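Local coordinates for protein precorrin-6A reductase (Rhodobacter capsulatus, PDB 4X7G) that catalyses the NADPH-dependent reduction of precorrin-6A, a step in the biosynthesis of cobalamin, at residues 10-15 with 95-100; 68-73 with 78-83. All blocks are in the same frame, centred on the assembly; numbering follows the deposited sequence.

Overall arrangement
Both interactions gather round one parallel six-stranded sheet of Rossmann type, in which strands 67-70 and 93-97 are neighbours, and their centres lie 10 Å apart. In interaction 1 the first turn of helix 11-22, after strand 4-7, holds two carboxylates of the tetrapyrrole on one side and meets strand 93-97 on another. In interaction 2 the loop 71-73 and helix 77-90 hold NADP. The two touch directly. Thr10 OG1 lies 2.7 Å from Ala71 O, a probable hydrogen bond, and Cys95 O lies 2.8 Å from Asp70 N in the sheet. Thr10 CG2 also packs against His73 N at 3.4 Å, joining the tetrapyrrole-binding turn to the cofactor loop.

Interaction 1: residues 10-15 with 95-100; sequences TTEASR and CAFERA. With 3Y8 (3-[(1R,2S,3S,7S,11S,16S,17R,18R,19R)-2,7,12,18-tetrakis(2-hydroxy-2-oxoethyl)-3,13-bis(3-hydroxy-3-oxopropyl)-1,2,5,7,11,17-hexamethyl-17-(3-oxidanyl-3-oxidanylidene-prop-1-enyl)-3,6,8,10,15,16,18,19,21,24-decahydrocorrin-8-yl]propanoic acid), chain C.
Glu12, in the first turn of helix 11-22, meets Phe97 and Arg99 at the end of strand 93-97, a contact between helix and sheet in a Rossmann-type domain. Cys95, which begins the segment, ties the strand to its neighbour 229-231 through a disulfide with Cys231. Two residues on, the trans setting of Phe97 chi1 (-177°) carries the ring to the Glu12 side chain. Glu12 CB sits over one face of that ring, 3.7 Å from its centroid and 17° off the normal, the geometry of a CH-pi contact. Glu12 O also reaches Phe97 CE2 at 3.3 Å. Leu234 and Val237 of helix 234-243 pack on the same phenylalanine. At Arg99 the chain bends at chi3 and turns a face of its guanidinium to Glu12 OE2. The closest approach of the pair is Glu12 OE2 to Arg99 CD, at 3.2 Å. Glu12 OE2 is 3.4 Å from Arg99 NH1 but well out of the guanidinium plane, so no N-H points at it and the salt bridge rests on charge; the carboxylate and guanidinium planes are 50° apart. The directed bond to OE2 comes instead from Ala201 N. Arg15 NH1 approaches Arg99 NH2 obliquely, and the nearby Glu12 carboxylate probably eases the repulsion between these like charges. The first turn itself is fixed by an N-cap, Thr10 OG1 accepting a nearly straight bond from Ala13 N. On the side of the bound tetrapyrrole, that turn grips two carboxylates. Thr11 N donates to O39 of 3Y8, probably helped by the positive end of the helix dipole. The second carboxylate is held by two hydroxyls, Thr11 OG1 binding 3Y8 O44 at 3.0 Å and Ser14 OG binding 3Y8 O45 at 2.8 Å.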
ATOM      1  N   THR A  10       5.017   1.355   1.220  1.00 11.43           N
ATOM      2  CA  THR A  10       4.504   2.309   0.291  1.00 10.21           C
ATOM      3  C   THR A  10       5.493   3.212  -0.278  1.00  9.95           C
ATOM      4  O   THR A  10       6.609   3.416   0.289  1.00 10.93           O
ATOM      5  CB  THR A  10       3.365   3.129   0.925  1.00 10.68           C
ATOM      6  OG1 THR A  10       3.944   3.884   1.987  1.00 10.73           O
ATOM      7  CG2 THR A  10       2.224   2.305   1.465  1.00 11.55           C
ATOM      8  N   THR A  11       5.177   3.993  -1.316  1.00 10.14           N
ATOM      9  CA  THR A  11       6.073   5.014  -1.853  1.00 10.75           C
ATOM     10  C   THR A  11       6.177   6.092  -0.765  1.00 10.07           C
ATOM     11  O   THR A  11       7.251   6.696  -0.576  1.00 11.66           O
ATOM     12  CB  THR A  11       5.602   5.561  -3.185  1.00 12.63           C
ATOM     13  OG1 THR A  11       5.667   4.471  -4.135  1.00 14.66           O
ATOM     14  CG2 THR A  11       6.392   6.734  -3.665  1.00 13.15           C
ATOM     15  N   GLU A  12       5.080   6.399  -0.072  1.00 10.84           N
ATOM     16  CA  GLU A  12       5.153   7.361   1.031  1.00 10.18           C
ATOM     17  C   GLU A  12       6.245   6.928   2.011  1.00 10.40           C
ATOM     18  O   GLU A  12       7.012   7.783   2.514  1.00 10.57           O
ATOM     19  CB  GLU A  12       3.761   7.507   1.680  1.00 11.38           C
ATOM     20  CG  GLU A  12       2.776   8.294   0.797  1.00 12.02           C
ATOM     21  CD  GLU A  12       2.440   7.652  -0.583  1.00 12.70           C
ATOM     22  OE1 GLU A  12       2.252   6.440  -0.639  1.00 12.13           O
ATOM     23  OE2 GLU A  12       2.402   8.379  -1.601  1.00 12.91           O
ATOM     24  N   ALA A  13       6.223   5.669   2.429  1.00  9.88           N
ATOM     25  CA  ALA A  13       7.238   5.192   3.358  1.00 10.16           C
ATOM     26  C   ALA A  13       8.648   5.393   2.800  1.00 10.44           C
ATOM     27  O   ALA A  13       9.580   5.740   3.536  1.00 10.54           O
ATOM     28  CB  ALA A  13       7.035   3.747   3.690  1.00 10.51           C
ATOM     29  N   SER A  14       8.857   5.088   1.528  1.00 10.37           N
ATOM     30  CA  SER A  14      10.197   5.288   0.933  1.00 10.62           C
ATOM     31  C   SER A  14      10.600   6.697   0.903  1.00 11.14           C
ATOM     32  O   SER A  14      11.787   7.014   1.226  1.00 11.34           O
ATOM     33  CB  SER A  14      10.173   4.689  -0.495  1.00 12.19           C
ATOM     34  OG  SER A  14       9.977   3.301  -0.445  1.00 12.46           O
ATOM     35  N   ARG A  15       9.731   7.617   0.609  1.00 10.95           N
ATOM     36  CA  ARG A  15      10.053   9.022   0.603  1.00 10.57           C
ATOM     37  C   ARG A  15      10.357   9.468   2.013  1.00 11.01           C
ATOM     38  O   ARG A  15      11.308  10.291   2.218  1.00 12.34           O
ATOM     39  CB  ARG A  15       8.915   9.796   0.031  1.00 13.32           C
ATOM     40  CG  ARG A  15       8.737   9.556  -1.469  1.00 15.57           C
ATOM     41  CD  ARG A  15       7.629  10.480  -2.014  1.00 22.17           C
ATOM     42  NE  ARG A  15       7.471  10.277  -3.468  1.00 28.99           N
ATOM     43  CZ  ARG A  15       6.456  10.738  -4.243  1.00 25.70           C
ATOM     44  NH1 ARG A  15       5.421  11.441  -3.747  1.00 26.99           N
ATOM     45  NH2 ARG A  15       6.521  10.462  -5.547  1.00 31.51           N
ATOM     46  N   CYS A  95       1.791   8.260  14.361  1.00 12.23           N
ATOM     47  CA  CYS A  95       1.060   8.928  13.300  1.00 11.56           C
ATOM     48  C   CYS A  95       1.002   8.000  12.114  1.00 11.40           C
ATOM     49  O   CYS A  95       2.010   7.323  11.779  1.00 11.86           O
ATOM     50  CB  CYS A  95       1.698  10.196  12.818  1.00 13.02           C
ATOM     51  SG  CYS A  95       0.415  11.277  12.065  1.00 14.96           S
ATOM     52  N   ALA A  96      -0.124   7.955  11.403  1.00 11.90           N
ATOM     53  CA  ALA A  96      -0.213   7.208  10.119  1.00 12.86           C
ATOM     54  C   ALA A  96       0.031   8.152   9.008  1.00 12.45           C
ATOM     55  O   ALA A  96      -0.675   9.125   8.836  1.00 14.75           O
ATOM     56  CB  ALA A  96      -1.619   6.566   9.973  1.00 14.73           C
ATOM     57  N   PHE A  97       0.993   7.831   8.139  1.00 12.19           N
ATOM     58  CA  PHE A  97       1.273   8.559   6.963  1.00 11.82           C
ATOM     59  C   PHE A  97       0.518   7.940   5.837  1.00 13.58           C
ATOM     60  O   PHE A  97       0.904   6.924   5.241  1.00 16.02           O
ATOM     61  CB  PHE A  97       2.773   8.531   6.639  1.00 12.20           C
ATOM     62  CG  PHE A  97       3.194   9.322   5.448  1.00 12.15           C
ATOM     63  CD1 PHE A  97       2.353  10.223   4.766  1.00 12.40           C
ATOM     64  CD2 PHE A  97       4.518   9.263   4.946  1.00 11.90           C
ATOM     65  CE1 PHE A  97       2.814  10.970   3.669  1.00 13.57           C
ATOM     66  CE2 PHE A  97       4.987  10.025   3.930  1.00 13.14           C
ATOM     67  CZ  PHE A  97       4.143  10.827   3.261  1.00 13.78           C
ATOM     68  N   GLU A  98      -0.654   8.497   5.626  1.00 15.04           N
ATOM     69  CA  GLU A  98      -1.513   8.065   4.488  1.00 20.56           C
ATOM     70  C   GLU A  98      -2.241   9.235   3.929  1.00 17.18           C
ATOM     71  O   GLU A  98      -2.729  10.129   4.675  1.00 17.16           O
ATOM     72  CB  GLU A  98      -2.384   6.981   4.856  1.00 25.42           C
ATOM     73  CG  GLU A  98      -3.393   7.249   5.895  1.00 26.75           C
ATOM     74  CD  GLU A  98      -4.680   6.329   5.793  1.00 29.85           C
ATOM     75  OE1 GLU A  98      -4.665   5.111   5.431  1.00 35.22           O
ATOM     76  OE2 GLU A  98      -5.729   6.790   6.233  1.00 28.12           O
ATOM     77  N   ARG A  99      -2.267   9.246   2.634  1.00 14.70           N
ATOM     78  CA  ARG A  99      -2.739  10.398   1.838  1.00 16.00           C
ATOM     79  C   ARG A  99      -4.266  10.217   1.738  1.00 13.41           C
ATOM     80  O   ARG A  99      -4.832   9.198   2.142  1.00 14.21           O
ATOM     81  CB  ARG A  99      -2.130  10.462   0.481  1.00 15.70           C
ATOM     82  CG  ARG A  99      -0.637  10.586   0.559  1.00 20.51           C
ATOM     83  CD  ARG A  99      -0.190   9.986  -0.636  1.00 32.70           C
ATOM     84  NE  ARG A  99      -0.076  10.899  -1.670  1.00 30.33           N
ATOM     85  CZ  ARG A  99       1.018  11.636  -1.840  1.00 37.27           C
ATOM     86  NH1 ARG A  99       1.951  11.664  -0.902  1.00 38.26           N
ATOM     87  NH2 ARG A  99       1.145  12.421  -2.885  1.00 38.98           N
ATOM     88  N   ALA A 100      -4.933  11.281   1.346  1.00 15.13           N
ATOM     89  CA  ALA A 100      -6.363  11.215   1.135  1.00 14.06           C
ATOM     90  C   ALA A 100      -6.663  10.157   0.069  1.00 12.53           C
ATOM     91  O   ALA A 100      -5.843   9.914  -0.839  1.00 13.64           O
ATOM     92  CB  ALA A 100      -6.838  12.531   0.636  1.00 17.04           C
TER
HETATM   93  C48 3Y8 C 302       6.637  -5.749   0.236  1.00 12.87           C
HETATM   94  C47 3Y8 C 302       8.492  -3.756  -1.449  1.00 12.90           C
HETATM   95  C43 3Y8 C 302       8.665   2.152  -3.287  1.00 16.83           C
HETATM   96  C42 3Y8 C 302       7.681   1.073  -3.908  1.00 13.86           C
HETATM   97  C41 3Y8 C 302       6.472   1.133  -2.994  1.00 13.64           C
HETATM   98  C38 3Y8 C 302       2.601   1.673  -2.731  1.00 15.35           C
HETATM   99  C37 3Y8 C 302       3.389   1.863  -3.968  1.00 14.62           C
HETATM  100  C36 3Y8 C 302       4.858   1.007  -5.811  1.00 15.60           C
HETATM  101  C35 3Y8 C 302       1.842   0.185  -5.995  1.00 12.30           C
HETATM  102  C32 3Y8 C 302      -0.892  -1.870  -9.434  1.00 14.08           C
HETATM  103  C31 3Y8 C 302      -1.120  -1.917  -7.863  1.00 14.99           C
HETATM  104  C2  3Y8 C 302      -0.536  -3.259  -4.723  1.00 12.47           C
HETATM  105  C1  3Y8 C 302       0.775  -3.937  -4.189  1.00 14.09           C
HETATM  106  C4  3Y8 C 302       1.388  -1.857  -4.980  1.00 12.84           C
HETATM  107  C5  3Y8 C 302       2.210  -0.807  -5.143  1.00 13.92           C
HETATM  108  C7  3Y8 C 302       4.238   0.611  -4.433  1.00 13.63           C
HETATM  109  C8  3Y8 C 302       5.345   0.241  -3.505  1.00 12.36           C
HETATM  110  C6  3Y8 C 302       3.472  -0.583  -4.481  1.00 13.29           C
HETATM  111  C3  3Y8 C 302       0.027  -2.139  -5.616  1.00 12.72           C
HETATM  112  C11 3Y8 C 302       6.223  -3.370  -2.694  1.00 12.64           C
HETATM  113  C12 3Y8 C 302       7.004  -4.054  -1.687  1.00 11.28           C
HETATM  114  C13 3Y8 C 302       6.278  -4.932  -1.008  1.00 11.89           C
HETATM  115  C14 3Y8 C 302       4.947  -4.934  -1.587  1.00 11.82           C
HETATM  116  C15 3Y8 C 302       3.912  -5.735  -1.155  1.00 13.46           C
HETATM  117  C16 3Y8 C 302       2.599  -5.638  -1.800  1.00 14.19           C
HETATM  118  C17 3Y8 C 302       1.499  -6.652  -1.644  1.00 13.73           C
HETATM  119  C18 3Y8 C 302       0.403  -6.063  -2.588  1.00 13.74           C
HETATM  120  C19 3Y8 C 302       0.769  -4.526  -2.774  1.00 14.37           C
HETATM  121  C20 3Y8 C 302       1.333  -4.938  -5.206  1.00 14.08           C
HETATM  122  C21 3Y8 C 302       9.416  -4.587  -2.440  1.00 13.75           C
HETATM  123  C24 3Y8 C 302       6.827  -3.485  -4.097  1.00 13.39           C
HETATM  124  C25 3Y8 C 302      -1.443  -4.215  -5.518  1.00 13.55           C
HETATM  125  C26 3Y8 C 302      -1.288  -2.567  -3.577  1.00 14.59           C
HETATM  126  O59 3Y8 C 302       3.007  -9.300  -5.646  1.00 16.45           O
HETATM  127  C57 3Y8 C 302       3.120  -9.157  -4.354  1.00 18.01           C
HETATM  128  O58 3Y8 C 302       3.626  -9.970  -3.537  1.00 20.98           O
HETATM  129  C56 3Y8 C 302       2.410  -7.951  -3.800  1.00 15.96           C
HETATM  130  C55 3Y8 C 302       2.001  -8.027  -2.294  1.00 15.13           C
HETATM  131  C54 3Y8 C 302       1.044  -6.807  -0.212  1.00 14.30           C
HETATM  132  C60 3Y8 C 302      -1.050  -6.153  -2.124  1.00 15.00           C
HETATM  133  C61 3Y8 C 302      -1.657  -7.478  -2.091  1.00 14.61           C
HETATM  134  O62 3Y8 C 302      -2.765  -7.559  -1.439  1.00 17.22           O
HETATM  135  O63 3Y8 C 302      -1.149  -8.462  -2.697  1.00 14.14           O
HETATM  136  N24 3Y8 C 302       2.168  -4.475  -2.320  1.00 13.18           N
HETATM  137  N23 3Y8 C 302       4.943  -4.019  -2.596  1.00 12.32           N
HETATM  138  C49 3Y8 C 302       6.155  -5.010   1.492  1.00 14.30           C
HETATM  139  C50 3Y8 C 302       6.497  -5.627   2.807  1.00 13.88           C
HETATM  140  O51 3Y8 C 302       7.069  -6.740   2.859  1.00 14.18           O
HETATM  141  O52 3Y8 C 302       6.252  -4.871   3.817  1.00 14.02           O
HETATM  142  O23 3Y8 C 302      10.325  -3.932  -2.990  1.00 16.05           O
HETATM  143  O22 3Y8 C 302       9.168  -5.759  -2.588  1.00 15.37           O
HETATM  144  C10 3Y8 C 302       6.041  -1.883  -2.249  1.00 13.34           C
HETATM  145  C9  3Y8 C 302       5.227  -1.060  -3.186  1.00 12.11           C
HETATM  146  N22 3Y8 C 302       4.095  -1.584  -3.826  1.00 13.17           N
HETATM  147  O44 3Y8 C 302       8.438   3.320  -3.629  1.00 18.13           O
HETATM  148  O45 3Y8 C 302       9.599   1.733  -2.740  1.00 19.70           O
HETATM  149  O39 3Y8 C 302       2.485   2.723  -2.023  1.00 16.16           O
HETATM  150  O40 3Y8 C 302       2.002   0.617  -2.542  1.00 16.96           O
HETATM  151  N21 3Y8 C 302       1.737  -2.843  -4.226  1.00 14.15           N
HETATM  152  C27 3Y8 C 302      -2.507  -1.728  -4.060  1.00 14.35           C
HETATM  153  O28 3Y8 C 302      -3.573  -2.345  -4.185  1.00 17.16           O
HETATM  154  O29 3Y8 C 302      -2.377  -0.531  -4.297  1.00 14.81           O
HETATM  155  C30 3Y8 C 302       0.155  -2.280  -7.166  1.00 13.77           C
HETATM  156  O34 3Y8 C 302      -0.563  -3.006  -9.941  1.00 16.73           O
HETATM  157  O33 3Y8 C 302      -1.239  -0.770  -9.862  1.00 15.65           O

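Interaction 2: residues 68-73 with 78-83; sequences VIDATH and QMSANA. With NAP (NADP nicotinamide-adenine-dinucleotide phosphate), chain B.
Thr72 lays its methyl across the side chain of Met79, a selenomethionine here, with Thr72 CG2 3.9 Å from Met79 CG and the two chains crossing at about a right angle. Beside this apolar patch lies a buried polar cluster centred on Asp70. Ser80 OG donates to the syn lone pair of Asp70 OD2, at 2.6 Å, while a water links the same oxygen to Ser80 O. Arg228 forms a salt bridge with OD2 and probably balances its charge. The other oxygen, OD1, takes two donors: Thr72 N at 3.0 Å, which closes an Asx turn, and Thr72 OG1 on its syn side, a double hold that fixes the carboxylate's rotation. With an alanine at Asp70, Arg228 would probably lose its countercharge and Ser80 and the Thr72 turn their acceptor, leaving the 71-73 loop freer to move. That loop and helix meet NADP directly. His73 N donates to the ribose O2D at 2.8 Å, and Met79 N to the phosphate oxygen O2A at 2.9 Å, both with N-H...O angles of 167°. A bend at chi2 (67°) turns Met79 SE onto the adenine, 3.3 Å from NAP C4A. Such a strand-loop-helix, opening the beta-alpha-beta unit of strand 67-70, helix 77-90 and strand 93-97, is typical of a Rossmann-fold dinucleotide site.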
ATOM      1  N   VAL A  68       6.349   6.013  16.305  1.00 11.19           N
ATOM      2  CA  VAL A  68       6.058   5.164  15.177  1.00 10.55           C
ATOM      3  C   VAL A  68       5.358   5.995  14.100  1.00 10.72           C
ATOM      4  O   VAL A  68       4.382   6.659  14.365  1.00 10.65           O
ATOM      5  CB  VAL A  68       5.146   3.990  15.558  1.00 11.04           C
ATOM      6  CG1 VAL A  68       4.787   3.130  14.350  1.00 11.96           C
ATOM      7  CG2 VAL A  68       5.826   3.140  16.615  1.00 13.00           C
ATOM      8  N   ILE A  69       5.866   5.879  12.863  1.00 10.29           N
ATOM      9  CA  ILE A  69       5.132   6.354  11.676  1.00  9.75           C
ATOM     10  C   ILE A  69       4.658   5.147  10.919  1.00 10.31           C
ATOM     11  O   ILE A  69       5.451   4.355  10.432  1.00 10.90           O
ATOM     12  CB  ILE A  69       5.969   7.257  10.763  1.00 10.15           C
ATOM     13  CG1 ILE A  69       6.544   8.430  11.573  1.00 11.27           C
ATOM     14  CG2 ILE A  69       5.059   7.728   9.617  1.00 11.42           C
ATOM     15  CD1 ILE A  69       5.560   9.371  12.184  1.00 13.75           C
ATOM     16  N   ASP A  70       3.328   4.991  10.930  1.00 10.61           N
ATOM     17  CA  ASP A  70       2.716   3.907  10.196  1.00 10.68           C
ATOM     18  C   ASP A  70       2.503   4.348   8.768  1.00  9.97           C
ATOM     19  O   ASP A  70       1.517   5.013   8.462  1.00 11.31           O
ATOM     20  CB  ASP A  70       1.376   3.521  10.854  1.00 11.33           C
ATOM     21  CG  ASP A  70       0.605   2.539  10.031  1.00 12.34           C
ATOM     22  OD1 ASP A  70       1.147   1.992   9.057  1.00 11.77           O
ATOM     23  OD2 ASP A  70      -0.613   2.335  10.372  1.00 13.76           O
ATOM     24  N   ALA A  71       3.430   4.001   7.873  1.00 10.25           N
ATOM     25  CA  ALA A  71       3.367   4.324   6.451  1.00  9.94           C
ATOM     26  C   ALA A  71       3.066   3.083   5.653  1.00 10.21           C
ATOM     27  O   ALA A  71       3.510   2.946   4.529  1.00 11.56           O
ATOM     28  CB  ALA A  71       4.618   5.043   5.995  1.00 10.76           C
ATOM     29  N   THR A  72       2.344   2.161   6.272  1.00 10.10           N
ATOM     30  CA  THR A  72       1.884   0.968   5.516  1.00 10.69           C
ATOM     31  C   THR A  72       0.755   1.369   4.539  1.00 10.16           C
ATOM     32  O   THR A  72       0.124   2.387   4.611  1.00 11.88           O
ATOM     33  CB  THR A  72       1.420  -0.123   6.454  1.00 10.55           C
ATOM     34  OG1 THR A  72       0.191   0.249   7.148  1.00 12.21           O
ATOM     35  CG2 THR A  72       2.475  -0.565   7.439  1.00 11.79           C
ATOM     36  N   HIS A  73       0.495   0.425   3.669  1.00 10.83           N
ATOM     37  CA  HIS A  73      -0.585   0.579   2.753  1.00 10.63           C
ATOM     38  C   HIS A  73      -1.890   0.792   3.502  1.00 10.36           C
ATOM     39  O   HIS A  73      -2.154   0.097   4.491  1.00 11.16           O
ATOM     40  CB  HIS A  73      -0.674  -0.654   1.865  1.00 11.66           C
ATOM     41  CG  HIS A  73      -1.434  -0.443   0.602  1.00 11.90           C
ATOM     42  ND1 HIS A  73      -2.819  -0.433   0.539  1.00 12.19           N
ATOM     43  CD2 HIS A  73      -0.987  -0.074  -0.630  1.00 12.48           C
ATOM     44  CE1 HIS A  73      -3.173  -0.162  -0.717  1.00 13.53           C
ATOM     45  NE2 HIS A  73      -2.087   0.032  -1.443  1.00 13.52           N
ATOM     46  N   GLN A  78      -4.656  -4.712   9.250  1.00 14.59           N
ATOM     47  CA  GLN A  78      -4.285  -5.464  10.453  0.50 15.32           C
ATOM     48  C   GLN A  78      -3.029  -4.846  11.085  1.00 15.46           C
ATOM     49  O   GLN A  78      -2.951  -4.618  12.309  1.00 14.91           O
ATOM     50  CB  GLN A  78      -3.981  -6.956  10.203  0.50 15.72           C
ATOM     51  CG  GLN A  78      -3.889  -7.752  11.495  0.50 18.41           C
ATOM     52  CD  GLN A  78      -5.180  -7.699  12.283  0.50 20.24           C
ATOM     53  OE1 GLN A  78      -6.264  -8.152  11.824  0.50 22.63           O
ATOM     54  NE2 GLN A  78      -5.082  -7.174  13.481  0.50 19.05           N
HETATM   55  N   MSE A  79      -2.031  -4.531  10.227  1.00 14.02           N
HETATM   56  CA  MSE A  79      -0.829  -3.933  10.731  1.00 14.04           C
HETATM   57  C   MSE A  79      -1.177  -2.630  11.379  1.00 12.79           C
HETATM   58  O   MSE A  79      -0.687  -2.277  12.430  1.00 14.71           O
HETATM   59  CB  MSE A  79       0.172  -3.734   9.585  1.00 14.08           C
HETATM   60  CG  MSE A  79       1.530  -3.195  10.131  1.00 15.27           C
HETATM   61 SE   MSE A  79       2.597  -4.344  11.263  1.00 16.89          SE
HETATM   62  CE  MSE A  79       3.872  -2.967  11.627  1.00 30.39           C
ATOM     63  N   SER A  80      -1.955  -1.814  10.690  1.00 12.59           N
ATOM     64  CA  SER A  80      -2.302  -0.508  11.210  1.00 13.42           C
ATOM     65  C   SER A  80      -3.084  -0.586  12.531  1.00 13.46           C
ATOM     66  O   SER A  80      -2.796   0.136  13.469  1.00 12.94           O
ATOM     67  CB  SER A  80      -3.080   0.310  10.227  1.00 12.44           C
ATOM     68  OG  SER A  80      -2.249   0.705   9.081  1.00 12.84           O
ATOM     69  N   ALA A  81      -4.061  -1.497  12.619  1.00 13.45           N
ATOM     70  CA  ALA A  81      -4.742  -1.728  13.918  1.00 14.36           C
ATOM     71  C   ALA A  81      -3.822  -2.215  14.986  1.00 12.85           C
ATOM     72  O   ALA A  81      -3.923  -1.725  16.125  1.00 15.05           O
ATOM     73  CB  ALA A  81      -5.912  -2.666  13.719  1.00 16.05           C
ATOM     74  N   ASN A  82      -2.923  -3.076  14.641  1.00 14.20           N
ATOM     75  CA  ASN A  82      -1.950  -3.585  15.623  1.00 15.62           C
ATOM     76  C   ASN A  82      -1.096  -2.452  16.142  1.00 15.84           C
ATOM     77  O   ASN A  82      -0.781  -2.370  17.344  1.00 15.80           O
ATOM     78  CB  ASN A  82      -1.057  -4.671  15.114  1.00 16.13           C
ATOM     79  CG  ASN A  82      -1.797  -5.981  14.922  1.00 17.58           C
ATOM     80  OD1 ASN A  82      -3.003  -6.080  15.187  1.00 18.29           O
ATOM     81  ND2 ASN A  82      -1.120  -6.949  14.488  1.00 19.36           N
ATOM     82  N   ALA A  83      -0.694  -1.521  15.279  1.00 14.47           N
ATOM     83  CA  ALA A  83       0.135  -0.396  15.719  1.00 13.27           C
ATOM     84  C   ALA A  83      -0.643   0.514  16.640  1.00 13.71           C
ATOM     85  O   ALA A  83      -0.068   1.002  17.644  1.00 14.63           O
ATOM     86  CB  ALA A  83       0.656   0.413  14.505  1.00 13.51           C
TER
HETATM   87  PA  NAP B 301      -1.810  -6.623   6.889  1.00 15.82           P
HETATM   88  O1A NAP B 301      -2.856  -7.630   6.431  1.00 18.47           O
HETATM   89  O2A NAP B 301      -2.253  -5.476   7.491  1.00 15.80           O
HETATM   90  O5B NAP B 301      -0.746  -7.280   7.786  1.00 17.88           O
HETATM   91  C5B NAP B 301      -0.698  -8.660   8.201  1.00 17.73           C
HETATM   92  C4B NAP B 301       0.438  -8.976   9.143  1.00 15.94           C
HETATM   93  O4B NAP B 301       1.725  -8.755   8.414  1.00 16.40           O
HETATM   94  C3B NAP B 301       0.620  -7.987  10.264  1.00 16.66           C
HETATM   95  O3B NAP B 301      -0.284  -8.287  11.330  1.00 20.16           O
HETATM   96  C2B NAP B 301       2.052  -8.065  10.602  1.00 16.37           C
HETATM   97  O2B NAP B 301       2.343  -9.335  11.217  1.00 17.83           O
HETATM   98  C1B NAP B 301       2.682  -8.145   9.307  1.00 14.98           C
HETATM   99  N9A NAP B 301       3.054  -6.845   8.687  1.00 14.67           N
HETATM  100  C8A NAP B 301       2.310  -6.053   7.842  1.00 13.63           C
HETATM  101  N7A NAP B 301       3.006  -4.941   7.483  1.00 13.82           N
HETATM  102  C5A NAP B 301       4.166  -5.029   8.204  1.00 12.63           C
HETATM  103  C6A NAP B 301       5.324  -4.166   8.272  1.00 12.56           C
HETATM  104  N6A NAP B 301       5.459  -3.088   7.486  1.00 13.41           N
HETATM  105  N1A NAP B 301       6.345  -4.497   9.092  1.00 13.34           N
HETATM  106  C2A NAP B 301       6.201  -5.654   9.856  1.00 15.07           C
HETATM  107  N3A NAP B 301       5.220  -6.555   9.877  1.00 13.99           N
HETATM  108  C4A NAP B 301       4.217  -6.210   9.021  1.00 13.42           C
HETATM  109  O3  NAP B 301      -0.896  -6.108   5.664  1.00 19.20           O
HETATM  110  PN  NAP B 301      -0.555  -6.736   4.193  1.00 17.41           P
HETATM  111  O1N NAP B 301      -1.661  -6.397   3.203  1.00 19.51           O
HETATM  112  O2N NAP B 301      -0.150  -8.141   4.310  1.00 19.97           O
HETATM  113  O5D NAP B 301       0.670  -5.788   3.739  1.00 17.56           O
HETATM  114  C5D NAP B 301       2.019  -6.339   3.741  1.00 17.48           C
HETATM  115  C4D NAP B 301       2.932  -5.259   3.423  1.00 16.47           C
HETATM  116  O4D NAP B 301       2.781  -4.889   2.064  1.00 18.13           O
HETATM  117  C3D NAP B 301       2.868  -4.004   4.325  1.00 16.48           C
HETATM  118  O3D NAP B 301       4.160  -3.474   4.661  1.00 17.01           O
HETATM  119  C2D NAP B 301       2.116  -3.014   3.437  1.00 16.88           C
HETATM  120  O2D NAP B 301       2.399  -1.679   3.597  1.00 15.31           O
HETATM  121  C1D NAP B 301       2.548  -3.501   2.027  1.00 17.56           C
HETATM  122  N1N NAP B 301       1.548  -3.278   1.090  1.00 15.35           N
HETATM  123  C2N NAP B 301       0.403  -3.564   1.092  1.00 31.10           C
HETATM  124  C3N NAP B 301      -0.129  -3.064  -0.042  1.00 28.40           C
HETATM  125  C7N NAP B 301      -1.486  -3.575   0.379  1.00 29.76           C
HETATM  126  O7N NAP B 301      -1.221  -4.111   1.579  1.00 18.32           O
HETATM  127  N7N NAP B 301      -2.628  -3.397  -0.421  1.00 17.58           N
HETATM  128  C4N NAP B 301       0.723  -2.243  -1.065  1.00 29.80           C
HETATM  129  C5N NAP B 301       2.209  -1.940  -1.009  1.00 13.88           C
HETATM  130  C6N NAP B 301       2.395  -2.539   0.219  1.00 28.11           C
HETATM  131  P2B NAP B 301       2.408  -9.453  12.845  1.00 22.60           P
HETATM  132  O1X NAP B 301       3.052 -10.814  12.939  1.00 25.32           O
HETATM  133  O2X NAP B 301       3.117  -8.347  13.376  1.00 21.10           O
HETATM  134  O3X NAP B 301       0.997  -9.204  13.456  1.00 27.76           O
HETATM  135  O   HOH W   1      -1.809   2.826  12.734  1.00 13.62           O